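Local coordinates for type 2A phosphatase-associated protein 42 (Saccharomyces cerevisiae, PDB 2V0P), which inhibits the type 2A-like phosphatase SIT4, binds PP2A-type catalytic subunits and takes part in TOR signalling in response to the nitrogen source, at residues A[65-70]-A[199-204]; A[84-89]-A[101-106]; A[145-150]-A[160-165]; A[171-176]-A[211-216]. One frame throughout, in Å; residues are numbered along the deposited sequence.

Interaction 1 (A[65-70]-A[199-204]); sequences VSTASI and LLRELY
Arg201 reaches out from helix 199-231 and lays its guanidinium beneath the methyl tip of Ile70, whose CD1 sits over the centre of the flat group, 3.6 Å from Arg201 CZ. The first torsion puts CG anti to the backbone N (chi1 -175°), and the chain stays extended from CG to NE, so it crosses Thr67 obliquely and delivers its end to the turn at 65-70. There the guanidinium meets Val65 end-on, and two nitrogens bond to the one carbonyl oxygen: Arg201 NH2 to Val65 O is 2.8 Å and Arg201 NH1 to Val65 O 2.9 Å, both donors lying in the carbonyl plane. Arg201 NH1 gives a second, straighter bond to Thr67 OG1, at 2.8 Å with an N-H...O angle of 155°. All these acceptors lie at the guanidinium edge, close to its plane, which fixes the rotation of the group while Ile70 packs on its face.

The other branch of Thr67, CG2, is anti to the backbone N and rests on the helix backbone, 3.6 Å from Arg201 CA. One turn on, the Tyr204 ring turns its edge to the loop, with CD2 3.4 Å from Thr67 O, and its CB lies 3.7 Å from Ile70 CG2. Beyond the contact, Ile70 also leans on Leu205 and Leu208 of the same helix.

The loop between helices 29-52 and 75-83 is thus tied to the last long helix by one cationic side chain, through charge-assisted bonds to a carbonyl and a hydroxyl that probably stabilise the cation.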
# COMPACT_ATOMS: atom_id res chain seq x y z
N VAL A 65 -39.14 -8.14 10.65
CA VAL A 65 -38.89 -6.78 10.28
C VAL A 65 -39.82 -6.42 9.14
O VAL A 65 -39.92 -7.13 8.10
CB VAL A 65 -37.36 -6.57 9.93
CG1 VAL A 65 -37.04 -5.14 9.67
CG2 VAL A 65 -36.44 -7.10 11.08
N SER A 66 -40.53 -5.32 9.34
CA SER A 66 -41.48 -4.88 8.37
C SER A 66 -40.72 -4.27 7.24
O SER A 66 -39.56 -3.86 7.39
CB SER A 66 -42.50 -3.91 8.98
OG SER A 66 -43.45 -4.63 9.77
N THR A 67 -41.35 -4.18 6.09
CA THR A 67 -40.55 -3.97 4.86
C THR A 67 -39.81 -2.65 4.89
O THR A 67 -38.66 -2.60 4.56
CB THR A 67 -41.41 -4.17 3.57
OG1 THR A 67 -41.71 -5.54 3.46
CG2 THR A 67 -40.64 -3.76 2.31
N ALA A 68 -40.47 -1.58 5.31
CA ALA A 68 -39.87 -0.30 5.27
C ALA A 68 -38.77 -0.11 6.34
O ALA A 68 -38.02 0.75 6.21
CB ALA A 68 -40.92 0.77 5.33
N SER A 69 -38.72 -0.97 7.36
CA SER A 69 -37.75 -0.97 8.41
C SER A 69 -36.40 -1.64 7.97
O SER A 69 -35.41 -1.56 8.67
CB SER A 69 -38.27 -1.71 9.62
OG SER A 69 -39.42 -1.08 10.24
N ILE A 70 -36.42 -2.32 6.85
CA ILE A 70 -35.30 -3.16 6.45
C ILE A 70 -34.15 -2.17 6.09
O ILE A 70 -33.03 -2.48 6.37
CB ILE A 70 -35.69 -4.04 5.28
CG1 ILE A 70 -36.64 -5.17 5.74
CG2 ILE A 70 -34.44 -4.61 4.57
CD1 ILE A 70 -37.03 -6.10 4.63
N LEU A 199 -42.21 -6.53 -4.83
CA LEU A 199 -40.78 -6.45 -5.16
C LEU A 199 -39.99 -5.61 -4.16
O LEU A 199 -38.79 -5.82 -4.00
CB LEU A 199 -40.56 -5.92 -6.58
CG LEU A 199 -41.25 -6.61 -7.76
CD1 LEU A 199 -40.70 -6.04 -9.07
CD2 LEU A 199 -41.12 -8.15 -7.74
N LEU A 200 -40.65 -4.68 -3.48
CA LEU A 200 -39.96 -3.74 -2.59
C LEU A 200 -39.07 -4.42 -1.57
O LEU A 200 -37.87 -4.02 -1.35
CB LEU A 200 -40.96 -2.83 -1.85
CG LEU A 200 -40.50 -1.39 -1.73
CD1 LEU A 200 -40.58 -0.76 -3.12
CD2 LEU A 200 -41.37 -0.61 -0.74
N ARG A 201 -39.64 -5.39 -0.90
CA ARG A 201 -38.96 -6.14 0.13
C ARG A 201 -37.71 -6.84 -0.41
O ARG A 201 -36.73 -6.93 0.28
CB ARG A 201 -39.88 -7.18 0.74
CG ARG A 201 -39.26 -7.92 1.89
CD ARG A 201 -40.33 -8.59 2.75
NE ARG A 201 -39.70 -9.05 3.97
CZ ARG A 201 -39.77 -8.43 5.15
NH1 ARG A 201 -40.51 -7.31 5.31
NH2 ARG A 201 -39.11 -8.96 6.18
N GLU A 202 -37.84 -7.38 -1.63
CA GLU A 202 -36.73 -8.04 -2.30
C GLU A 202 -35.63 -7.03 -2.63
O GLU A 202 -34.49 -7.29 -2.39
CB GLU A 202 -37.24 -8.72 -3.57
CG GLU A 202 -36.15 -9.32 -4.44
CD GLU A 202 -36.71 -10.09 -5.62
OE1 GLU A 202 -37.74 -9.65 -6.19
OE2 GLU A 202 -36.12 -11.13 -6.00
N LEU A 203 -36.01 -5.88 -3.17
CA LEU A 203 -35.08 -4.80 -3.43
C LEU A 203 -34.27 -4.36 -2.19
O LEU A 203 -33.05 -4.17 -2.26
CB LEU A 203 -35.82 -3.65 -4.10
CG LEU A 203 -35.16 -2.30 -4.33
CD1 LEU A 203 -33.89 -2.50 -5.14
CD2 LEU A 203 -36.12 -1.35 -5.04
N TYR A 204 -34.95 -4.17 -1.06
CA TYR A 204 -34.33 -3.75 0.14
C TYR A 204 -33.31 -4.74 0.68
O TYR A 204 -32.25 -4.33 1.12
CB TYR A 204 -35.37 -3.39 1.21
CG TYR A 204 -36.21 -2.21 0.84
CD1 TYR A 204 -35.81 -1.32 -0.16
CD2 TYR A 204 -37.38 -1.93 1.53
CE1 TYR A 204 -36.58 -0.19 -0.49
CE2 TYR A 204 -38.16 -0.83 1.20
CZ TYR A 204 -37.75 0.05 0.21
OH TYR A 204 -38.54 1.16 -0.08

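Interaction 2 (A[84-89]-A[101-106]); sequences SRRQSN and LIYLKK
Tyr103 and Arg86 make most of this contact, with Ser84 and Leu104 closing one end. The loop after helix 75-83 runs past helix 93-120, and Arg86 sets its CB squarely over the phenol ring: CB is 3.5 Å from the centroid of Tyr103 and only 10° off the ring normal, a CH-pi contact. From there the arginine chain bends at chi2 (-79°) and again at chi3, folding back so that its end comes round to the hydroxyl. Arg86 NH2 stands 3.3 Å from Tyr103 OH, but the oxygen lies over the guanidinium face, the two planes are 45° apart, and the angle is too poor for a hydrogen bond. The arginine finds its polar partner elsewhere, NH1 bonding to Gln32 OE1.

The backbone beyond follows the ring: Arg86 O is 3.4 Å from Tyr103 CD2, and Ser88 N lies at the ring edge. At the other end Leu104 CD2 approaches Ser84 O at 4.1 Å. Lys100, one turn earlier on the helix, bonds through NZ to both Ser84 O and Arg86 O.

Between these two segments, then, the hold is dispersion and CH-pi packing on an aromatic face, while Gln32 and Lys100 contribute polar anchoring of the loop.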
# COMPACT_ATOMS: atom_id res chain seq x y z
N SER A 84 -15.54 7.83 6.84
CA SER A 84 -14.25 7.66 6.14
C SER A 84 -13.84 8.92 5.36
O SER A 84 -12.67 9.08 4.99
CB SER A 84 -14.30 6.44 5.23
OG SER A 84 -15.14 6.69 4.16
N ARG A 85 -14.81 9.84 5.19
CA ARG A 85 -14.64 10.98 4.36
C ARG A 85 -14.28 12.30 5.15
O ARG A 85 -13.98 13.29 4.56
CB ARG A 85 -15.88 11.20 3.50
CG ARG A 85 -15.98 10.39 2.25
CD ARG A 85 -17.41 10.28 1.74
NE ARG A 85 -17.42 9.59 0.45
CZ ARG A 85 -17.35 8.28 0.30
NH1 ARG A 85 -17.31 7.47 1.34
NH2 ARG A 85 -17.31 7.76 -0.92
N ARG A 86 -14.35 12.23 6.47
CA ARG A 86 -14.03 13.32 7.37
C ARG A 86 -12.53 13.64 7.31
O ARG A 86 -11.73 12.76 7.14
CB ARG A 86 -14.43 12.93 8.79
CG ARG A 86 -15.95 12.96 8.98
CD ARG A 86 -16.44 14.41 9.18
NE ARG A 86 -16.14 14.96 10.48
CZ ARG A 86 -15.70 16.21 10.70
NH1 ARG A 86 -15.49 17.04 9.69
NH2 ARG A 86 -15.47 16.63 11.94
N GLN A 87 -12.21 14.91 7.41
CA GLN A 87 -10.84 15.37 7.52
C GLN A 87 -10.76 16.54 8.50
O GLN A 87 -11.70 17.35 8.61
CB GLN A 87 -10.33 15.89 6.16
CG GLN A 87 -10.38 14.95 5.08
CD GLN A 87 -9.69 15.48 3.85
OE1 GLN A 87 -8.97 16.51 3.89
NE2 GLN A 87 -9.88 14.77 2.76
N SER A 88 -9.65 16.63 9.19
CA SER A 88 -9.44 17.76 10.10
C SER A 88 -8.80 18.91 9.35
O SER A 88 -8.11 18.68 8.36
CB SER A 88 -8.58 17.34 11.27
OG SER A 88 -8.10 18.46 11.96
N ASN A 89 -9.04 20.13 9.81
CA ASN A 89 -8.36 21.33 9.29
C ASN A 89 -7.49 22.03 10.35
O ASN A 89 -6.96 23.12 10.12
CB ASN A 89 -9.37 22.29 8.65
CG ASN A 89 -9.75 21.88 7.23
OD1 ASN A 89 -10.94 21.73 6.90
ND2 ASN A 89 -8.74 21.67 6.37
N LEU A 101 -6.62 9.16 11.20
CA LEU A 101 -6.51 7.77 11.60
C LEU A 101 -7.68 7.40 12.45
O LEU A 101 -8.26 6.32 12.31
CB LEU A 101 -5.22 7.54 12.37
CG LEU A 101 -3.86 7.87 11.70
CD1 LEU A 101 -2.81 7.37 12.53
CD2 LEU A 101 -3.80 7.30 10.32
N ILE A 102 -8.06 8.34 13.33
CA ILE A 102 -9.28 8.16 14.12
C ILE A 102 -10.54 7.98 13.23
O ILE A 102 -11.23 7.03 13.42
CB ILE A 102 -9.47 9.29 15.11
CG1 ILE A 102 -8.53 9.08 16.27
CG2 ILE A 102 -10.98 9.30 15.63
CD1 ILE A 102 -8.27 10.34 17.08
N TYR A 103 -10.81 8.88 12.29
CA TYR A 103 -11.82 8.70 11.30
C TYR A 103 -11.81 7.32 10.60
O TYR A 103 -12.87 6.67 10.51
CB TYR A 103 -11.82 9.83 10.26
CG TYR A 103 -12.09 11.20 10.89
CD1 TYR A 103 -12.98 11.36 11.95
CD2 TYR A 103 -11.39 12.32 10.45
CE1 TYR A 103 -13.21 12.65 12.53
CE2 TYR A 103 -11.60 13.58 11.03
CZ TYR A 103 -12.48 13.74 12.05
OH TYR A 103 -12.63 15.02 12.58
N LEU A 104 -10.63 6.85 10.19
CA LEU A 104 -10.58 5.60 9.44
C LEU A 104 -10.90 4.45 10.34
O LEU A 104 -11.53 3.53 9.89
CB LEU A 104 -9.24 5.37 8.68
CG LEU A 104 -8.96 6.41 7.61
CD1 LEU A 104 -7.49 6.32 7.10
CD2 LEU A 104 -9.96 6.45 6.51
N LYS A 105 -10.46 4.53 11.58
CA LYS A 105 -10.74 3.56 12.62
C LYS A 105 -12.26 3.48 12.88
O LYS A 105 -12.88 2.41 12.85
CB LYS A 105 -10.03 3.99 13.91
CG LYS A 105 -10.15 3.01 15.03
CD LYS A 105 -9.09 3.24 16.09
CE LYS A 105 -8.74 1.93 16.82
NZ LYS A 105 -8.06 0.92 15.93
N LYS A 106 -12.83 4.65 13.11
CA LYS A 106 -14.29 4.78 13.33
C LYS A 106 -15.14 4.33 12.13
O LYS A 106 -16.13 3.67 12.33
CB LYS A 106 -14.63 6.22 13.71
CG LYS A 106 -14.10 6.64 15.05
CD LYS A 106 -14.54 5.70 16.18
CE LYS A 106 -14.61 6.46 17.50
NZ LYS A 106 -14.45 5.55 18.67

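Interaction 3 (A[145-150]-A[160-165]); sequences ELYAQP and QLKRKE
The loop after the short helix 143-146 folds back along helix 156-186, whose early turns pack against the extended path of 147-149. Glu165 provides the bond between the two segments. Its CG is anti to the carbonyl carbon (chi1 -70°) and the chain runs extended beyond, so Glu165 OE1 accepts from Ala148 N at 3.1 Å with an N-H...O angle of 159°, the donor coming from above the carboxylate plane. Glu165 OE1 also lies at the edge of the Tyr147 ring, 3.7 Å from its CD2, with carboxylate and ring nearly coplanar.

Lys162 takes the neighbouring place. Bent at chi2 (90°), the chain swings Lys162 CD to 3.6 Å from Tyr147 CB and 3.1 Å from Ala148 O, crossing the tyrosine at about a right angle. A water weakly bridges Lys162 NZ and Gln149 NE2, and the latter is also bonded to Leu143 O. Ala148 CB finishes the contact against Leu161 CG, at 4.1 Å.

An alanine in place of Glu165 would take away the acceptor of Ala148 N and would probably loosen the loop beside the Tyr147 ring. Tyr147 goes on to touch Ile216 and Glu220 of helix 199-231; the arrangement is that of a connecting loop packed between helices 156-186 and 199-231 of the tetratricopeptide repeat-like fold.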
# COMPACT_ATOMS: atom_id res chain seq x y z
N GLU A 145 -5.99 -10.41 7.90
CA GLU A 145 -7.05 -11.37 8.25
C GLU A 145 -8.19 -11.42 7.23
O GLU A 145 -9.05 -12.31 7.23
CB GLU A 145 -7.64 -11.03 9.63
CG GLU A 145 -6.63 -11.12 10.78
CD GLU A 145 -7.19 -10.62 12.09
OE1 GLU A 145 -7.85 -9.57 12.10
OE2 GLU A 145 -6.98 -11.29 13.11
N LEU A 146 -8.21 -10.42 6.39
CA LEU A 146 -9.23 -10.25 5.42
C LEU A 146 -8.99 -11.08 4.16
O LEU A 146 -9.93 -11.61 3.56
CB LEU A 146 -9.28 -8.77 5.12
CG LEU A 146 -10.45 -8.09 4.49
CD1 LEU A 146 -11.73 -8.10 5.37
CD2 LEU A 146 -9.95 -6.70 4.21
N TYR A 147 -7.72 -11.18 3.76
CA TYR A 147 -7.27 -11.99 2.64
C TYR A 147 -5.94 -12.60 3.03
O TYR A 147 -5.22 -12.04 3.86
CB TYR A 147 -7.07 -11.15 1.39
CG TYR A 147 -8.30 -10.47 0.81
CD1 TYR A 147 -8.47 -9.11 0.92
CD2 TYR A 147 -9.25 -11.20 0.11
CE1 TYR A 147 -9.56 -8.47 0.38
CE2 TYR A 147 -10.36 -10.59 -0.43
CZ TYR A 147 -10.51 -9.24 -0.28
OH TYR A 147 -11.58 -8.67 -0.86
N ALA A 148 -5.61 -13.75 2.44
CA ALA A 148 -4.25 -14.27 2.51
C ALA A 148 -3.33 -13.24 1.86
O ALA A 148 -3.72 -12.60 0.89
CB ALA A 148 -4.17 -15.60 1.80
N GLN A 149 -2.12 -13.04 2.41
CA GLN A 149 -1.20 -12.03 1.87
C GLN A 149 0.14 -12.69 1.52
O GLN A 149 0.56 -13.59 2.22
CB GLN A 149 -0.96 -10.90 2.88
CG GLN A 149 -2.20 -10.24 3.44
CD GLN A 149 -2.90 -9.27 2.49
OE1 GLN A 149 -2.49 -9.05 1.34
NE2 GLN A 149 -3.98 -8.69 2.97
N PRO A 150 0.80 -12.26 0.43
CA PRO A 150 2.06 -12.94 0.12
C PRO A 150 3.05 -12.71 1.25
O PRO A 150 3.09 -11.60 1.81
CB PRO A 150 2.53 -12.25 -1.16
CG PRO A 150 1.81 -10.94 -1.19
CD PRO A 150 0.51 -11.17 -0.52
N GLN A 160 -0.95 -15.47 -5.88
CA GLN A 160 -2.00 -16.12 -6.70
C GLN A 160 -3.23 -16.44 -5.87
O GLN A 160 -4.35 -16.35 -6.36
CB GLN A 160 -1.48 -17.38 -7.39
CG GLN A 160 -0.44 -17.14 -8.52
CD GLN A 160 0.20 -18.42 -8.99
OE1 GLN A 160 0.21 -19.43 -8.27
NE2 GLN A 160 0.74 -18.41 -10.22
N LEU A 161 -3.02 -16.82 -4.62
CA LEU A 161 -4.12 -17.02 -3.69
C LEU A 161 -4.91 -15.73 -3.37
O LEU A 161 -6.14 -15.70 -3.40
CB LEU A 161 -3.59 -17.69 -2.42
CG LEU A 161 -4.58 -18.24 -1.37
CD1 LEU A 161 -5.91 -18.70 -1.96
CD2 LEU A 161 -3.88 -19.39 -0.69
N LYS A 162 -4.19 -14.64 -3.10
CA LYS A 162 -4.78 -13.33 -2.99
C LYS A 162 -5.58 -12.91 -4.22
O LYS A 162 -6.72 -12.46 -4.08
CB LYS A 162 -3.71 -12.28 -2.64
CG LYS A 162 -4.26 -10.86 -2.61
CD LYS A 162 -4.74 -10.53 -1.24
CE LYS A 162 -4.77 -9.04 -1.02
NZ LYS A 162 -3.39 -8.56 -0.70
N ARG A 163 -5.02 -13.07 -5.41
CA ARG A 163 -5.77 -12.79 -6.62
C ARG A 163 -7.05 -13.66 -6.70
O ARG A 163 -8.08 -13.18 -7.09
CB ARG A 163 -4.89 -12.95 -7.85
CG ARG A 163 -5.59 -12.77 -9.21
CD ARG A 163 -4.63 -12.99 -10.40
NE ARG A 163 -4.17 -14.38 -10.53
CZ ARG A 163 -3.34 -14.84 -11.47
NH1 ARG A 163 -2.84 -14.04 -12.40
NH2 ARG A 163 -3.00 -16.13 -11.48
N LYS A 164 -6.97 -14.89 -6.24
CA LYS A 164 -8.10 -15.82 -6.37
C LYS A 164 -9.24 -15.31 -5.51
O LYS A 164 -10.34 -15.17 -5.99
CB LYS A 164 -7.72 -17.23 -5.94
CG LYS A 164 -8.92 -18.14 -5.88
CD LYS A 164 -8.58 -19.46 -5.33
CE LYS A 164 -9.82 -20.35 -5.24
NZ LYS A 164 -10.51 -20.02 -3.98
N GLU A 165 -8.92 -14.98 -4.26
CA GLU A 165 -9.88 -14.44 -3.26
C GLU A 165 -10.51 -13.07 -3.63
O GLU A 165 -11.71 -12.85 -3.39
CB GLU A 165 -9.20 -14.39 -1.89
CG GLU A 165 -8.94 -15.76 -1.27
CD GLU A 165 -8.15 -15.71 0.05
OE1 GLU A 165 -8.05 -14.62 0.70
OE2 GLU A 165 -7.64 -16.79 0.45
O HOH W 1 -5.12 -6.34 0.69

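Interaction 4 (A[171-176]-A[211-216]); sequences QRNKEI and FSLDTI
Leu213 points from segment 211-216 of helix 199-231 at the neighbouring helix, and its CB and two methyls meet three residues between them. Leu213 CB lies 3.3 Å from Asn173 OD1, the amide sliding past it in the opposite direction. With CG anti to the carbonyl carbon (chi1 -69°), the two methyls part: Leu213 CD1 packs on Ile176, 3.8 Å from its CG1, and CD2 touches Arg172 CG at 3.7 Å. Outside the pair of segments, Val128 of helix 126-133 also packs on this leucine.

Arg172 offers only its aliphatic part to the leucine. It bends at chi2 (61°), and the guanidinium turns along its own helix toward Glu175, where Arg172 NH1 makes a salt bridge to Glu175 OE1 at 2.8 Å; NE forms another with Asp125. An alanine in place of Arg172 would remove both ion pairs and the CG contact with Leu213, and would probably weaken the hold of this helix on its neighbours.

Toward the other side, a water links the helices: it donates to Asp214 OD1 at 2.4 Å and receives only a weak bond from Asn173 ND2. Asp214 OD2 has partners of its own in Tyr77 OH and Asn218 ND2.

The axes of the short segments 171-176 and 211-216 approach to 9.5 Å, their directions 148° apart, and one leucine set among three residues of an antiparallel partner helps join helices 156-186 and 199-231, the kind of helix-pair packing on which tetratricopeptide repeat-like folds are built.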
# COMPACT_ATOMS: atom_id res chain seq x y z
N GLN A 171 -16.32 -10.95 -8.57
CA GLN A 171 -17.41 -11.61 -9.26
C GLN A 171 -18.71 -11.57 -8.44
O GLN A 171 -19.75 -11.27 -8.99
CB GLN A 171 -17.05 -13.03 -9.66
CG GLN A 171 -16.02 -13.11 -10.80
CD GLN A 171 -16.52 -12.50 -12.11
OE1 GLN A 171 -17.52 -12.95 -12.67
NE2 GLN A 171 -15.81 -11.49 -12.60
N ARG A 172 -18.63 -11.85 -7.15
CA ARG A 172 -19.81 -11.91 -6.32
C ARG A 172 -20.47 -10.52 -6.23
O ARG A 172 -21.68 -10.39 -6.37
CB ARG A 172 -19.49 -12.45 -4.92
CG ARG A 172 -20.71 -12.59 -3.99
CD ARG A 172 -21.75 -13.59 -4.56
NE ARG A 172 -22.77 -13.98 -3.58
CZ ARG A 172 -23.93 -14.55 -3.89
NH1 ARG A 172 -24.24 -14.85 -5.16
NH2 ARG A 172 -24.79 -14.87 -2.93
N ASN A 173 -19.64 -9.50 -6.06
CA ASN A 173 -20.04 -8.12 -6.04
C ASN A 173 -20.75 -7.71 -7.31
O ASN A 173 -21.80 -7.08 -7.26
CB ASN A 173 -18.78 -7.28 -5.87
CG ASN A 173 -18.99 -6.06 -5.05
OD1 ASN A 173 -20.07 -5.79 -4.57
ND2 ASN A 173 -17.93 -5.30 -4.88
N LYS A 174 -20.17 -8.06 -8.46
CA LYS A 174 -20.78 -7.84 -9.76
C LYS A 174 -22.12 -8.54 -9.89
O LYS A 174 -23.07 -7.98 -10.40
CB LYS A 174 -19.82 -8.32 -10.86
CG LYS A 174 -20.24 -7.97 -12.26
CD LYS A 174 -19.11 -8.24 -13.25
CE LYS A 174 -19.65 -8.67 -14.61
NZ LYS A 174 -20.23 -10.05 -14.57
N GLU A 175 -22.19 -9.78 -9.44
CA GLU A 175 -23.40 -10.56 -9.55
C GLU A 175 -24.55 -9.83 -8.81
O GLU A 175 -25.58 -9.52 -9.39
CB GLU A 175 -23.16 -11.94 -8.95
CG GLU A 175 -24.26 -12.94 -9.18
CD GLU A 175 -24.07 -14.22 -8.38
OE1 GLU A 175 -23.05 -14.32 -7.65
OE2 GLU A 175 -24.94 -15.11 -8.47
N ILE A 176 -24.32 -9.51 -7.54
CA ILE A 176 -25.33 -8.89 -6.65
C ILE A 176 -25.62 -7.49 -7.14
O ILE A 176 -26.79 -7.09 -7.18
CB ILE A 176 -24.88 -8.97 -5.19
CG1 ILE A 176 -24.85 -10.44 -4.78
CG2 ILE A 176 -25.71 -8.10 -4.27
CD1 ILE A 176 -26.05 -11.22 -5.17
N PHE A 211 -24.54 -3.85 -0.28
CA PHE A 211 -23.81 -3.15 0.78
C PHE A 211 -22.76 -3.99 1.54
O PHE A 211 -21.64 -3.51 1.78
CB PHE A 211 -24.78 -2.45 1.72
CG PHE A 211 -25.61 -1.41 1.06
CD1 PHE A 211 -25.29 -0.90 -0.15
CD2 PHE A 211 -26.73 -0.89 1.75
CE1 PHE A 211 -26.08 0.13 -0.74
CE2 PHE A 211 -27.50 0.10 1.20
CZ PHE A 211 -27.20 0.61 -0.05
N SER A 212 -23.11 -5.21 1.90
CA SER A 212 -22.21 -6.07 2.61
C SER A 212 -20.97 -6.41 1.75
O SER A 212 -19.87 -6.45 2.27
CB SER A 212 -22.92 -7.34 3.09
OG SER A 212 -23.06 -8.23 2.03
N LEU A 213 -21.16 -6.61 0.45
CA LEU A 213 -20.04 -6.86 -0.42
C LEU A 213 -19.19 -5.55 -0.57
O LEU A 213 -18.02 -5.63 -0.38
CB LEU A 213 -20.51 -7.43 -1.74
CG LEU A 213 -21.06 -8.87 -1.51
CD1 LEU A 213 -22.03 -9.17 -2.58
CD2 LEU A 213 -19.92 -9.92 -1.56
N ASP A 214 -19.81 -4.41 -0.87
CA ASP A 214 -19.15 -3.14 -0.97
C ASP A 214 -18.30 -2.89 0.26
O ASP A 214 -17.20 -2.46 0.12
CB ASP A 214 -20.18 -1.98 -1.08
CG ASP A 214 -19.51 -0.62 -1.43
OD1 ASP A 214 -18.73 -0.59 -2.41
OD2 ASP A 214 -19.78 0.39 -0.74
N THR A 215 -18.83 -3.19 1.43
CA THR A 215 -18.18 -3.03 2.75
C THR A 215 -16.80 -3.67 2.80
O THR A 215 -15.86 -3.08 3.30
CB THR A 215 -19.11 -3.54 3.90
OG1 THR A 215 -20.22 -2.68 3.95
CG2 THR A 215 -18.47 -3.53 5.28
N ILE A 216 -16.67 -4.88 2.27
CA ILE A 216 -15.38 -5.51 2.31
C ILE A 216 -14.33 -4.61 1.60
O ILE A 216 -13.29 -4.43 2.13
CB ILE A 216 -15.39 -6.96 1.76
CG1 ILE A 216 -16.23 -7.90 2.65
CG2 ILE A 216 -13.96 -7.48 1.56
CD1 ILE A 216 -15.88 -7.96 4.08
O HOH W 2 -17.41 -2.09 -3.76

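All four contacts belong to one all-helical domain, the N-terminal part of the protein. Interaction 2 and then interaction 3 both lie within the loop closed by interaction 1, while interactions 1 and 4 alternate along the sequence. Helix 199-231 serves interactions 1 and 4, whose centres are about 19 Å apart; helix 156-186 serves interactions 3 and 4, whose centres are about 17 Å apart and which touch where Tyr147 OH meets Ile216 CG2 at 3.6 Å. Interaction 2 stands across the chain's centre from interactions 1 and 4, its centre about 32 Å from that of interaction 1. The last two long helices thus tie interactions 1, 3 and 4 together, while interaction 2 fastens a loop to helix 93-120.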